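PDB 4AW7: beta-porphyranase A from Bacteroides plebeius, which hydrolyses the sulfated red-algal polysaccharide porphyran, cutting the 1,4 linkage between beta-D-galactose and alpha-L-galactose-6-sulfate. Local coordinates for residues Y79-Y88 / Q112-A123; S127-V137 / H177-M188. One frame throughout, in Å; residues are numbered along the deposited sequence.

Contact 1 (Y79-Y88 / Q112-A123). With L6S (6-O-sulfo-alpha-L-galactopyranose), chain B.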
loop_
_atom_site.group_PDB
_atom_site.type_symbol
_atom_site.label_atom_id
_atom_site.label_comp_id
_atom_site.label_asym_id
_atom_site.label_seq_id
_atom_site.Cartn_x
_atom_site.Cartn_y
_atom_site.Cartn_z
ATOM N N TYR A 79 17.892 -2.493 25.061
ATOM C CA TYR A 79 17.374 -3.343 26.140
ATOM C C TYR A 79 18.249 -4.573 26.313
ATOM O O TYR A 79 18.510 -5.016 27.431
ATOM C CB TYR A 79 15.893 -3.695 25.932
ATOM C CG TYR A 79 15.353 -4.456 27.109
ATOM C CD1 TYR A 79 14.772 -3.785 28.201
ATOM C CD2 TYR A 79 15.405 -5.841 27.144
ATOM C CE1 TYR A 79 14.311 -4.507 29.314
ATOM C CE2 TYR A 79 14.940 -6.542 28.238
ATOM C CZ TYR A 79 14.394 -5.879 29.310
ATOM O OH TYR A 79 13.965 -6.615 30.394
ATOM N N ASN A 80 18.769 -5.084 25.203
ATOM C CA ASN A 80 19.674 -6.243 25.231
ATOM C C ASN A 80 20.948 -5.962 26.044
ATOM O O ASN A 80 21.494 -6.890 26.666
ATOM C CB ASN A 80 19.984 -6.683 23.793
ATOM C CG ASN A 80 20.968 -7.822 23.707
ATOM O OD1 ASN A 80 22.146 -7.584 23.481
ATOM N ND2 ASN A 80 20.490 -9.040 23.831
ATOM N N LYS A 81 21.352 -4.700 26.088
ATOM C CA LYS A 81 22.523 -4.270 26.894
ATOM C C LYS A 81 22.166 -3.902 28.330
ATOM O O LYS A 81 22.878 -4.294 29.253
ATOM C CB LYS A 81 23.210 -3.062 26.264
ATOM C CG LYS A 81 23.568 -3.216 24.777
ATOM C CD LYS A 81 24.404 -4.443 24.483
ATOM C CE LYS A 81 24.562 -4.690 22.969
ATOM N NZ LYS A 81 23.171 -4.846 22.278
ATOM N N THR A 82 21.105 -3.121 28.541
ATOM C CA THR A 82 20.845 -2.537 29.871
ATOM C C THR A 82 19.804 -3.307 30.670
ATOM O O THR A 82 19.736 -3.170 31.911
ATOM C CB THR A 82 20.390 -1.076 29.780
ATOM O OG1 THR A 82 19.070 -1.036 29.201
ATOM C CG2 THR A 82 21.328 -0.230 28.937
ATOM N N HIS A 83 18.975 -4.072 29.969
ATOM C CA HIS A 83 17.829 -4.802 30.538
ATOM C C HIS A 83 16.871 -3.895 31.322
ATOM O O HIS A 83 16.161 -4.345 32.235
ATOM C CB HIS A 83 18.301 -6.047 31.312
ATOM C CG HIS A 83 19.038 -7.026 30.437
ATOM N ND1 HIS A 83 18.392 -7.889 29.573
ATOM C CD2 HIS A 83 20.365 -7.238 30.255
ATOM C CE1 HIS A 83 19.287 -8.617 28.926
ATOM N NE2 HIS A 83 20.490 -8.244 29.323
ATOM N N GLU A 84 16.781 -2.640 30.913
ATOM C CA GLU A 84 15.852 -1.703 31.508
ATOM C C GLU A 84 15.293 -0.802 30.418
ATOM O O GLU A 84 16.050 -0.128 29.734
ATOM C CB GLU A 84 16.554 -0.830 32.550
ATOM C CG GLU A 84 16.921 -1.467 33.872
ATOM C CD GLU A 84 17.389 -0.400 34.867
ATOM O OE1 GLU A 84 16.567 0.460 35.266
ATOM O OE2 GLU A 84 18.587 -0.387 35.199
ATOM N N VAL A 85 13.962 -0.701 30.364
ATOM C CA VAL A 85 13.303 0.191 29.424
ATOM C C VAL A 85 13.744 1.622 29.689
ATOM O O VAL A 85 13.909 2.018 30.856
ATOM C CB VAL A 85 11.768 0.047 29.483
ATOM C CG1 VAL A 85 11.195 0.447 30.845
ATOM C CG2 VAL A 85 11.130 0.853 28.372
ATOM N N GLY A 86 13.950 2.406 28.638
ATOM C CA GLY A 86 14.259 3.791 28.780
ATOM C C GLY A 86 15.642 4.125 29.286
ATOM O O GLY A 86 15.879 5.306 29.596
ATOM N N LYS A 87 16.501 3.118 29.376
ATOM C CA LYS A 87 17.895 3.318 29.777
ATOM C C LYS A 87 18.800 2.817 28.644
ATOM O O LYS A 87 18.682 1.669 28.200
ATOM C CB LYS A 87 18.155 2.552 31.060
ATOM C CG LYS A 87 17.228 2.905 32.236
ATOM C CD LYS A 87 17.693 4.079 33.111
ATOM C CE LYS A 87 17.155 5.423 32.639
ATOM N NZ LYS A 87 16.731 6.285 33.787
ATOM N N TYR A 88 19.730 3.674 28.218
ATOM C CA TYR A 88 20.494 3.455 26.981
ATOM C C TYR A 88 21.991 3.335 27.276
ATOM O O TYR A 88 22.514 4.009 28.185
ATOM C CB TYR A 88 20.168 4.566 25.973
ATOM C CG TYR A 88 18.676 4.660 25.807
ATOM C CD1 TYR A 88 17.956 3.603 25.263
ATOM C CD2 TYR A 88 17.978 5.762 26.247
ATOM C CE1 TYR A 88 16.566 3.640 25.171
ATOM C CE2 TYR A 88 16.604 5.829 26.121
ATOM C CZ TYR A 88 15.892 4.732 25.606
ATOM O OH TYR A 88 14.505 4.784 25.512
ATOM N N GLN A 112 9.480 -3.485 27.230
ATOM C CA GLN A 112 10.938 -3.385 27.173
ATOM C C GLN A 112 11.430 -2.220 26.357
ATOM O O GLN A 112 12.584 -1.807 26.481
ATOM C CB GLN A 112 11.536 -4.695 26.616
ATOM C CG GLN A 112 11.396 -5.920 27.552
ATOM C CD GLN A 112 10.060 -6.626 27.523
ATOM O OE1 GLN A 112 9.269 -6.439 26.617
ATOM N NE2 GLN A 112 9.797 -7.442 28.535
ATOM N N HIS A 113 10.537 -1.674 25.519
ATOM C CA HIS A 113 10.864 -0.624 24.588
ATOM C C HIS A 113 10.264 0.719 24.910
ATOM O O HIS A 113 10.879 1.737 24.682
ATOM C CB HIS A 113 10.485 -1.049 23.161
ATOM C CG HIS A 113 11.128 -2.326 22.729
ATOM N ND1 HIS A 113 10.615 -3.111 21.720
ATOM C CD2 HIS A 113 12.247 -2.959 23.172
ATOM C CE1 HIS A 113 11.397 -4.171 21.566
ATOM N NE2 HIS A 113 12.379 -4.114 22.448
ATOM N N ILE A 114 8.998 0.726 25.339
ATOM C CA ILE A 114 8.314 1.942 25.737
ATOM C C ILE A 114 7.527 1.620 27.021
ATOM O O ILE A 114 7.095 0.492 27.205
ATOM C CB ILE A 114 7.410 2.523 24.638
ATOM C CG1 ILE A 114 6.921 3.937 24.987
ATOM C CG2 ILE A 114 6.242 1.569 24.307
ATOM C CD1 ILE A 114 6.175 4.649 23.858
ATOM N N GLN A 115 7.428 2.587 27.931
ATOM C CA GLN A 115 6.729 2.378 29.199
ATOM C C GLN A 115 6.390 3.732 29.763
ATOM O O GLN A 115 7.011 4.736 29.445
ATOM C CB GLN A 115 7.621 1.569 30.168
ATOM C CG GLN A 115 7.053 1.264 31.557
ATOM C CD GLN A 115 5.753 0.508 31.510
ATOM O OE1 GLN A 115 4.724 1.069 31.119
ATOM N NE2 GLN A 115 5.771 -0.763 31.937
ATOM N N GLY A 116 5.376 3.770 30.622
ATOM C CA GLY A 116 5.084 5.000 31.348
ATOM C C GLY A 116 6.330 5.512 32.049
ATOM O O GLY A 116 7.126 4.737 32.570
ATOM N N GLY A 117 6.478 6.821 32.022
ATOM C CA GLY A 117 7.579 7.471 32.720
ATOM C C GLY A 117 8.842 7.601 31.911
ATOM O O GLY A 117 9.795 8.240 32.339
ATOM N N ILE A 118 8.869 7.015 30.717
ATOM C CA ILE A 118 10.032 7.119 29.834
ATOM C C ILE A 118 10.383 8.563 29.498
ATOM O O ILE A 118 9.505 9.397 29.273
ATOM C CB ILE A 118 9.818 6.263 28.536
ATOM C CG1 ILE A 118 11.138 6.046 27.811
ATOM C CG2 ILE A 118 8.743 6.851 27.662
ATOM C CD1 ILE A 118 11.038 4.956 26.751
ATOM N N ASP A 119 11.701 8.835 29.433
ATOM C CA ASP A 119 12.211 10.113 29.001
ATOM C C ASP A 119 12.186 10.106 27.459
ATOM O O ASP A 119 13.044 9.521 26.809
ATOM C CB ASP A 119 13.630 10.329 29.561
ATOM C CG ASP A 119 14.271 11.649 29.106
ATOM O OD1 ASP A 119 13.787 12.311 28.182
ATOM O OD2 ASP A 119 15.283 12.064 29.756
ATOM N N VAL A 120 11.178 10.740 26.905
ATOM C CA VAL A 120 10.943 10.736 25.479
ATOM C C VAL A 120 12.068 11.447 24.698
ATOM O O VAL A 120 12.464 11.013 23.621
ATOM C CB VAL A 120 9.582 11.427 25.201
ATOM C CG1 VAL A 120 9.382 11.649 23.796
ATOM C CG2 VAL A 120 8.399 10.603 25.765
ATOM N N GLN A 121 12.597 12.537 25.246
ATOM C CA GLN A 121 13.711 13.214 24.586
ATOM C C GLN A 121 14.963 12.319 24.569
ATOM O O GLN A 121 15.603 12.185 23.528
ATOM C CB GLN A 121 13.944 14.611 25.218
ATOM C CG GLN A 121 12.791 15.615 24.846
ATOM C CD GLN A 121 12.670 15.836 23.285
ATOM O OE1 GLN A 121 13.662 16.101 22.687
ATOM N NE2 GLN A 121 11.501 15.687 22.665
ATOM N N ALA A 122 15.259 11.615 25.658
ATOM C CA ALA A 122 16.383 10.695 25.700
ATOM C C ALA A 122 16.160 9.530 24.724
ATOM O O ALA A 122 17.117 9.036 24.123
ATOM C CB ALA A 122 16.689 10.160 27.123
ATOM N N ALA A 123 14.935 9.030 24.641
ATOM C CA ALA A 123 14.636 7.931 23.727
ATOM C C ALA A 123 14.935 8.372 22.295
ATOM O O ALA A 123 15.552 7.625 21.536
ATOM C CB ALA A 123 13.168 7.486 23.893
HETATM O O1S L6S B . 23.729 -6.303 19.750
HETATM O O2S L6S B . 21.429 -6.128 20.567
HETATM O O3S L6S B . 21.886 -6.088 18.137
HETATM C C1 L6S B . 20.118 -11.218 20.787
HETATM C C2 L6S B . 20.772 -12.270 21.716
HETATM C C3 L6S B . 22.198 -12.582 21.263
HETATM C C4 L6S B . 23.005 -11.266 21.186
HETATM C C5 L6S B . 22.294 -10.270 20.236
HETATM C C6 L6S B . 22.989 -8.931 20.208
HETATM O O2 L6S B . 20.027 -13.498 21.711
HETATM O O3 L6S B . 22.832 -13.465 22.185
HETATM O O4 L6S B . 23.128 -10.703 22.520
HETATM O O5 L6S B . 20.883 -10.020 20.634
HETATM O O6 L6S B . 22.278 -8.083 19.314
HETATM S S1 L6S B . 22.303 -6.635 19.464
HETATM O O HOH W 1 13.436 2.209 25.670
HETATM O O HOH W 2 13.604 6.894 30.576
#
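Gln112 lays its side chain over one face of the Tyr79 ring in a CH-pi contact: CG of Gln112 stands 3.6 Å from the centroid of the Tyr79 ring, 17° off the normal, while the Gln112 amide is turned nearly perpendicular to the ring. This joins the end of helix 74-82 and its trailing turn to the loop leading into helix 120-132, on the outer layer of the catalytic (beta/alpha)-barrel. With CG anti to the backbone N (chi1 -175°), Tyr79 swings its ring between Gln112 and its own chain, where CA of His83 covers the opposite face. With an alanine here the ring is gone, which would probably leave CG of Gln112 without its CH-pi partner and open a gap between helix end and loop.

Farther on, Val85 presses CG2 against the backbone of Gln112 and His113, and its CG1 rests 3.8 Å from CB of Gln115. Tyr88 reaches across with its hydroxyl, OH lying 3.4 Å from CB of Ala123; Trp126 stacks on its ring. Gly86, in a type II turn from Glu84 to Lys87, sits against Ile118, its CA 4.0 Å from Ile118 CG1. Two waters complete the seam. One links Gly86 O to Asp119 N; the other accepts from Gly86 N, hydrogen-bonds to Tyr88 OH and donates to His113 O, the water oxygen 2.8 Å from His113 O.

Behind this, Thr82 OG1 steadies the turn, accepting from Glu84 N in an ST turn and donating to Lys87 O. Asp119 N-caps helix 120-132, OD1 accepting from Ala122 N. Next to Thr82, Lys81 NZ donates to sulfate O1S of the bound 6-O-sulfo-galactose (3.0 Å).

Contact 2 (S127-V137 / H177-M188). With K (potassium ion), chain G.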
loop_
_atom_site.group_PDB
_atom_site.type_symbol
_atom_site.label_atom_id
_atom_site.label_comp_id
_atom_site.label_asym_id
_atom_site.label_seq_id
_atom_site.Cartn_x
_atom_site.Cartn_y
_atom_site.Cartn_z
ATOM N N SER A 127 17.942 7.041 19.472
ATOM C CA SER A 127 17.833 6.548 18.103
ATOM C C SER A 127 18.892 7.194 17.236
ATOM O O SER A 127 19.517 6.522 16.419
ATOM C CB SER A 127 16.433 6.756 17.518
ATOM O OG SER A 127 16.078 8.117 17.299
ATOM N N ALA A 128 19.072 8.505 17.384
ATOM C CA ALA A 128 20.075 9.226 16.590
ATOM C C ALA A 128 21.492 8.828 16.942
ATOM O O ALA A 128 22.322 8.682 16.061
ATOM C CB ALA A 128 19.868 10.709 16.655
ATOM N N GLU A 129 21.771 8.591 18.222
ATOM C CA GLU A 129 23.095 8.160 18.604
ATOM C C GLU A 129 23.413 6.737 18.074
ATOM O O GLU A 129 24.512 6.481 17.566
ATOM C CB GLU A 129 23.185 8.288 20.127
ATOM C CG GLU A 129 24.458 7.800 20.781
ATOM C CD GLU A 129 25.685 8.678 20.552
ATOM O OE1 GLU A 129 25.575 9.743 19.921
ATOM O OE2 GLU A 129 26.752 8.280 21.060
ATOM N N TYR A 130 22.454 5.827 18.182
ATOM C CA TYR A 130 22.607 4.469 17.726
ATOM C C TYR A 130 22.874 4.464 16.212
ATOM O O TYR A 130 23.864 3.886 15.758
ATOM C CB TYR A 130 21.309 3.676 18.015
ATOM C CG TYR A 130 21.327 2.270 17.474
ATOM C CD1 TYR A 130 22.080 1.279 18.082
ATOM C CD2 TYR A 130 20.580 1.919 16.338
ATOM C CE1 TYR A 130 22.083 -0.012 17.589
ATOM C CE2 TYR A 130 20.586 0.639 15.867
ATOM C CZ TYR A 130 21.338 -0.321 16.481
ATOM O OH TYR A 130 21.377 -1.614 16.021
ATOM N N TYR A 131 22.024 5.122 15.424
ATOM C CA TYR A 131 22.183 5.071 13.979
ATOM C C TYR A 131 23.372 5.887 13.468
ATOM O O TYR A 131 24.036 5.476 12.518
ATOM C CB TYR A 131 20.869 5.441 13.290
ATOM C CG TYR A 131 19.798 4.354 13.366
ATOM C CD1 TYR A 131 20.056 3.068 12.932
ATOM C CD2 TYR A 131 18.525 4.630 13.860
ATOM C CE1 TYR A 131 19.094 2.090 12.975
ATOM C CE2 TYR A 131 17.541 3.652 13.893
ATOM C CZ TYR A 131 17.825 2.391 13.473
ATOM O OH TYR A 131 16.843 1.404 13.506
ATOM N N SER A 132 23.649 7.046 14.063
ATOM C CA SER A 132 24.753 7.878 13.565
ATOM C C SER A 132 26.111 7.272 13.864
ATOM O O SER A 132 27.096 7.672 13.223
ATOM C CB SER A 132 24.636 9.312 14.064
ATOM O OG SER A 132 24.887 9.367 15.429
ATOM N N ASN A 133 26.173 6.316 14.778
ATOM C CA ASN A 133 27.385 5.574 15.055
ATOM C C ASN A 133 27.377 4.177 14.463
ATOM O O ASN A 133 28.038 3.264 14.946
ATOM C CB ASN A 133 27.668 5.548 16.570
ATOM C CG ASN A 133 28.080 6.905 17.081
ATOM O OD1 ASN A 133 29.246 7.292 16.949
ATOM N ND2 ASN A 133 27.144 7.629 17.671
ATOM N N SER A 134 26.555 3.990 13.423
ATOM C CA SER A 134 26.494 2.731 12.718
ATOM C C SER A 134 27.050 2.895 11.311
ATOM O O SER A 134 26.811 3.883 10.657
ATOM C CB SER A 134 25.034 2.256 12.606
ATOM O OG SER A 134 24.443 1.962 13.868
ATOM N N GLU A 135 27.718 1.852 10.836
ATOM C CA GLU A 135 28.215 1.834 9.465
ATOM C C GLU A 135 27.129 1.582 8.434
ATOM O O GLU A 135 27.293 1.955 7.274
ATOM C CB GLU A 135 29.340 0.810 9.265
ATOM C CG GLU A 135 29.037 -0.636 9.427
ATOM C CD GLU A 135 30.280 -1.541 9.397
ATOM O OE1 GLU A 135 31.428 -1.020 9.377
ATOM O OE2 GLU A 135 30.090 -2.794 9.401
ATOM N N LEU A 136 26.027 0.964 8.859
ATOM C CA LEU A 136 24.944 0.600 7.956
ATOM C C LEU A 136 23.642 0.881 8.713
ATOM O O LEU A 136 23.487 0.377 9.855
ATOM C CB LEU A 136 25.034 -0.894 7.612
ATOM C CG LEU A 136 24.115 -1.386 6.480
ATOM C CD1 LEU A 136 24.425 -0.757 5.132
ATOM C CD2 LEU A 136 24.164 -2.892 6.454
ATOM N N VAL A 137 22.752 1.634 8.084
ATOM C CA VAL A 137 21.458 1.954 8.664
ATOM C C VAL A 137 20.327 1.543 7.734
ATOM O O VAL A 137 20.504 1.484 6.527
ATOM C CB VAL A 137 21.367 3.459 8.966
ATOM C CG1 VAL A 137 22.476 3.874 9.978
ATOM C CG2 VAL A 137 21.407 4.320 7.727
ATOM N N HIS A 177 14.983 14.080 16.333
ATOM C CA HIS A 177 16.404 13.858 16.593
ATOM C C HIS A 177 17.156 13.322 15.378
ATOM O O HIS A 177 18.271 13.750 15.086
ATOM C CB HIS A 177 16.602 12.937 17.781
ATOM C CG HIS A 177 16.347 13.589 19.111
ATOM N ND1 HIS A 177 15.096 13.696 19.673
ATOM C CD2 HIS A 177 17.210 14.115 20.010
ATOM C CE1 HIS A 177 15.198 14.278 20.856
ATOM N NE2 HIS A 177 16.473 14.535 21.091
ATOM N N ILE A 178 16.559 12.399 14.638
ATOM C CA ILE A 178 17.183 11.869 13.430
ATOM C C ILE A 178 17.383 12.994 12.409
ATOM O O ILE A 178 18.488 13.148 11.813
ATOM C CB ILE A 178 16.393 10.665 12.891
ATOM C CG1 ILE A 178 16.666 9.465 13.807
ATOM C CG2 ILE A 178 16.813 10.371 11.424
ATOM C CD1 ILE A 178 15.937 8.191 13.441
ATOM N N HIS A 179 16.361 13.799 12.180
ATOM C CA HIS A 179 16.470 14.867 11.186
ATOM C C HIS A 179 17.461 15.957 11.586
ATOM O O HIS A 179 18.057 16.615 10.714
ATOM C CB HIS A 179 15.135 15.481 10.860
ATOM C CG HIS A 179 14.194 14.516 10.204
ATOM N ND1 HIS A 179 12.838 14.499 10.465
ATOM C CD2 HIS A 179 14.425 13.518 9.318
ATOM C CE1 HIS A 179 12.273 13.540 9.744
ATOM N NE2 HIS A 179 13.211 12.919 9.050
ATOM N N ASN A 180 17.645 16.156 12.881
ATOM C CA ASN A 180 18.615 17.155 13.356
ATOM C C ASN A 180 20.021 16.608 13.488
ATOM O O ASN A 180 20.918 17.335 13.928
ATOM C CB ASN A 180 18.157 17.737 14.711
ATOM C CG ASN A 180 17.093 18.808 14.568
ATOM O OD1 ASN A 180 17.050 19.555 13.575
ATOM N ND2 ASN A 180 16.270 18.961 15.622
ATOM N N ASN A 181 20.261 15.366 13.070
ATOM C CA ASN A 181 21.591 14.762 13.042
ATOM C C ASN A 181 22.067 14.795 11.578
ATOM O O ASN A 181 21.521 14.092 10.726
ATOM C CB ASN A 181 21.573 13.330 13.602
ATOM C CG ASN A 181 22.942 12.729 13.679
ATOM O OD1 ASN A 181 23.596 12.504 12.650
ATOM N ND2 ASN A 181 23.376 12.411 14.882
ATOM N N PRO A 182 23.099 15.626 11.254
ATOM C CA PRO A 182 23.480 15.753 9.828
ATOM C C PRO A 182 24.039 14.470 9.201
ATOM O O PRO A 182 24.036 14.344 7.976
ATOM C CB PRO A 182 24.544 16.873 9.829
ATOM C CG PRO A 182 24.968 16.982 11.267
ATOM C CD PRO A 182 23.821 16.590 12.109
ATOM N N ARG A 183 24.506 13.531 10.007
ATOM C CA ARG A 183 24.957 12.238 9.481
ATOM C C ARG A 183 23.808 11.350 8.998
ATOM O O ARG A 183 24.004 10.471 8.168
ATOM C CB ARG A 183 25.783 11.489 10.491
ATOM C CG ARG A 183 27.161 12.094 10.634
ATOM C CD ARG A 183 27.939 11.487 11.740
ATOM N NE ARG A 183 28.171 10.038 11.744
ATOM C CZ ARG A 183 29.028 9.395 10.947
ATOM N NH1 ARG A 183 29.714 10.041 10.010
ATOM N NH2 ARG A 183 29.209 8.106 11.111
ATOM N N LEU A 184 22.615 11.561 9.549
ATOM C CA LEU A 184 21.430 10.744 9.185
ATOM C C LEU A 184 20.419 11.462 8.315
ATOM O O LEU A 184 19.707 10.814 7.544
ATOM C CB LEU A 184 20.720 10.324 10.465
ATOM C CG LEU A 184 21.548 9.499 11.420
ATOM C CD1 LEU A 184 20.780 9.186 12.706
ATOM C CD2 LEU A 184 22.055 8.210 10.780
ATOM N N ASN A 185 20.309 12.784 8.443
ATOM C CA ASN A 185 19.289 13.560 7.758
ATOM C C ASN A 185 19.471 13.393 6.252
ATOM O O ASN A 185 20.579 13.591 5.714
ATOM C CB ASN A 185 19.379 15.041 8.159
ATOM C CG ASN A 185 18.183 15.887 7.694
ATOM O OD1 ASN A 185 18.350 17.033 7.265
ATOM N ND2 ASN A 185 16.987 15.335 7.778
ATOM N N GLY A 186 18.401 13.000 5.570
ATOM C CA GLY A 186 18.448 12.717 4.139
ATOM C C GLY A 186 18.727 11.263 3.784
ATOM O O GLY A 186 18.445 10.863 2.645
ATOM N N LYS A 187 19.334 10.498 4.698
ATOM C CA LYS A 187 19.662 9.086 4.508
ATOM C C LYS A 187 18.611 8.133 5.062
ATOM O O LYS A 187 18.245 7.153 4.418
ATOM C CB LYS A 187 21.010 8.729 5.150
ATOM C CG LYS A 187 22.131 9.185 4.323
ATOM C CD LYS A 187 23.424 8.678 4.808
ATOM C CE LYS A 187 24.462 9.100 3.790
ATOM N NZ LYS A 187 25.744 8.705 4.252
ATOM N N MET A 188 18.121 8.430 6.250
ATOM C CA MET A 188 17.068 7.629 6.882
ATOM C C MET A 188 15.780 8.364 6.827
ATOM O O MET A 188 15.725 9.542 7.117
ATOM C CB MET A 188 17.376 7.407 8.362
ATOM C CG MET A 188 18.602 6.615 8.575
ATOM S SD MET A 188 18.849 6.181 10.304
ATOM C CE MET A 188 17.301 5.312 10.590
HETATM K K K G . 21.214 -2.045 9.154
#
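Met188 bends at its last torsion (chi3 57°), which folds its methyl over the Tyr131 ring; Tyr131 in turn sets CG anti to its carbonyl carbon (chi1 -74°), offering that face. CE of Met188 sits 3.8 Å from the centroid of the Tyr131 ring, over the face, and SD approaches obliquely, a Met-aromatic contact. Tyr130 CD2 covers the other face of the ring, and Phe141 meets it edge-to-face.

Leu184 packs beside it, with CD1 3.8 Å from CB of Tyr131 and also against Ala128, whose methyl faces the last turn of helix 160-179 at His177 and Ile178. Val137 packs on the same methionine, its CG2 3.7 Å from CG of Met188.

Polar contacts gather at the C-terminal end of helix 120-132. Arg183 grips Ser132 O side-on with two nitrogens, NE and NH2, each 3.0 Å from Ser132 O, and the oxygen lies in the guanidinium plane. This pair of hydrogen bonds to one oxygen fixes the guanidinium's rotation and holds the carbonyl of the last residue of helix 120-132; NH2 also reaches Gly96 O. Ser132 OG turns back to donate to Ala128 O (2.7 Å), so that carbonyl takes both OG and N of Ser132, from opposite faces.

Helix 120-132 leads into strand 136-142, and helix 160-179 into strand 189-195, its parallel neighbour: two successive alpha-to-beta connections packed side by side, as in the (beta/alpha)-barrel of a glycoside hydrolase.

Overall arrangement
Helix 120-132 runs through both contacts: its first turn serves contact 1, its later turns contact 2, and Gln121 of the former meets His177 of the latter, with the two centres about 19 Å apart. Contact 1 is partly buried and joins loops to helix ends at the periphery, so backbone, water and an aromatic face share the work, and its first segment carries substrate-binding Lys81. Contact 2 lies deeper, where helices meet the start of a barrel strand; aliphatic, sulfur and aromatic groups dominate, and an arginine bonds directly to a backbone carbonyl beside the helix end. Direct polar bonding between segments thus belongs to contact 2, water bridging to contact 1.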